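Local structure of transcriptional regulator, TetR family (Vibrio parahaemolyticus, 3HE0) at residues A[42-45]-A[46-49]. The protein probably binds cis-regulatory DNA as a transcription factor of the TetR family, through an amino-terminal helix-turn-helix. Numbering follows the deposited sequence.
Sequences GVAA and GTIY
Thr-47 meets Ala-44 and Val-43 at the start of the short helix 45-49. Its N-H makes a weak, bent hydrogen bond to Ala-44 O, 3.0 Å from N to O. Thr-47 CB also rests on Ala-44 O at 3.3 Å. The hydroxyl lies beside the backbone N (chi1 -63°), which turns OG1 back toward the start of the helix. There a water bridges it to Ala-44 N, 3.0 Å from OG1 and 3.3 Å from N. Thr-47 CG2 points anti to the backbone N of its own residue and lies 4.0 Å from Val-43 CB.

Ile-48 gives its N-H to Ala-45 O at 3.0 Å. Its side chain crosses that of Val-43 at about a right angle, with Ile-48 CG1 4.1 Å from Val-43 CG2. Both side chains also touch Ala-38 of helix 34-41. Tyr-49 brings ring atom CD2 within 3.4 Å of Ala-45 O, obliquely to the ring.

Helix 34-41 ends in a Schellman motif at Gly-42, just before this turn. Residues 42-49 fall within the predicted helix-turn-helix, where 45-49 is consistent with the recognition helix. The turn is held by two strongly bent i to i+3 backbone bonds, one of them weak, and by the water bridge. Val-43 and Ile-48 pack on each other and on Ala-38, so their apolar groups rest the turn against helix 34-41.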
ATOM      1  N   GLY A  42      -8.385 -25.542  16.414  1.00 28.54           N
ATOM      2  CA  GLY A  42      -8.998 -26.515  17.282  1.00 27.70           C
ATOM      3  C   GLY A  42      -9.462 -27.724  16.500  1.00 27.42           C
ATOM      4  O   GLY A  42     -10.569 -28.192  16.710  1.00 27.65           O
ATOM      5  N   VAL A  43      -8.637 -28.218  15.576  1.00 26.43           N
ATOM      6  CA  VAL A  43      -8.987 -29.426  14.840  1.00 25.93           C
ATOM      7  C   VAL A  43      -7.764 -30.304  14.762  1.00 25.69           C
ATOM      8  O   VAL A  43      -6.652 -29.816  14.876  1.00 25.51           O
ATOM      9  CB  VAL A  43      -9.462 -29.077  13.437  1.00 26.00           C
ATOM     10  CG1 VAL A  43     -10.664 -28.136  13.509  1.00 25.42           C
ATOM     11  CG2 VAL A  43      -8.307 -28.452  12.635  1.00 24.07           C
ATOM     12  N   ALA A  44      -7.957 -31.594  14.549  1.00 26.44           N
ATOM     13  CA  ALA A  44      -6.823 -32.490  14.239  1.00 26.96           C
ATOM     14  C   ALA A  44      -6.164 -32.078  12.926  1.00 28.10           C
ATOM     15  O   ALA A  44      -6.836 -31.543  12.024  1.00 28.88           O
ATOM     16  CB  ALA A  44      -7.283 -33.927  14.164  1.00 26.28           C
ATOM     17  N   ALA A  45      -4.855 -32.322  12.792  1.00 28.64           N
ATOM     18  CA  ALA A  45      -4.151 -32.073  11.499  1.00 28.13           C
ATOM     19  C   ALA A  45      -4.866 -32.729  10.347  1.00 27.43           C
ATOM     20  O   ALA A  45      -4.973 -32.163   9.263  1.00 28.36           O
ATOM     21  CB  ALA A  45      -2.726 -32.605  11.557  1.00 28.74           C
ATOM     22  N   GLY A  46      -5.335 -33.953  10.563  1.00 26.06           N
ATOM     23  CA  GLY A  46      -5.998 -34.692   9.496  1.00 24.85           C
ATOM     24  C   GLY A  46      -7.231 -33.976   8.977  1.00 23.59           C
ATOM     25  O   GLY A  46      -7.518 -34.024   7.798  1.00 22.46           O
ATOM     26  N   THR A  47      -7.951 -33.287   9.864  1.00 22.36           N
ATOM     27  CA  THR A  47      -9.097 -32.492   9.446  1.00 21.45           C
ATOM     28  C   THR A  47      -8.722 -31.433   8.397  1.00 20.57           C
ATOM     29  O   THR A  47      -9.488 -31.179   7.492  1.00 20.12           O
ATOM     30  CB  THR A  47      -9.779 -31.855  10.659  1.00 21.45           C
ATOM     31  OG1 THR A  47     -10.269 -32.926  11.481  1.00 23.91           O
ATOM     32  CG2 THR A  47     -10.930 -30.933  10.265  1.00 18.64           C
ATOM     33  N   ILE A  48      -7.549 -30.833   8.502  1.00 19.54           N
ATOM     34  CA  ILE A  48      -7.183 -29.799   7.558  1.00 19.52           C
ATOM     35  C   ILE A  48      -7.090 -30.353   6.141  1.00 19.08           C
ATOM     36  O   ILE A  48      -7.469 -29.683   5.164  1.00 19.40           O
ATOM     37  CB  ILE A  48      -5.865 -29.124   7.934  1.00 19.83           C
ATOM     38  CG1 ILE A  48      -6.066 -28.342   9.234  1.00 20.57           C
ATOM     39  CG2 ILE A  48      -5.366 -28.179   6.777  1.00 19.30           C
ATOM     40  CD1 ILE A  48      -4.817 -28.068   9.968  1.00 23.33           C
ATOM     41  N   TYR A  49      -6.584 -31.572   6.028  1.00 18.36           N
ATOM     42  CA  TYR A  49      -6.432 -32.214   4.729  1.00 18.45           C
ATOM     43  C   TYR A  49      -7.720 -32.745   4.120  1.00 16.88           C
ATOM     44  O   TYR A  49      -7.721 -33.155   2.966  1.00 16.89           O
ATOM     45  CB  TYR A  49      -5.342 -33.280   4.797  1.00 19.03           C
ATOM     46  CG  TYR A  49      -3.991 -32.621   5.057  1.00 22.87           C
ATOM     47  CD1 TYR A  49      -3.329 -31.960   4.043  1.00 27.05           C
ATOM     48  CD2 TYR A  49      -3.409 -32.640   6.306  1.00 25.72           C
ATOM     49  CE1 TYR A  49      -2.112 -31.348   4.247  1.00 30.16           C
ATOM     50  CE2 TYR A  49      -2.177 -32.037   6.527  1.00 29.45           C
ATOM     51  CZ  TYR A  49      -1.534 -31.393   5.483  1.00 31.68           C
ATOM     52  OH  TYR A  49      -0.320 -30.761   5.667  1.00 35.63           O
TER
HETATM   53  O   HOH W   1     -11.166 -32.328  14.316  1.00 26.93           O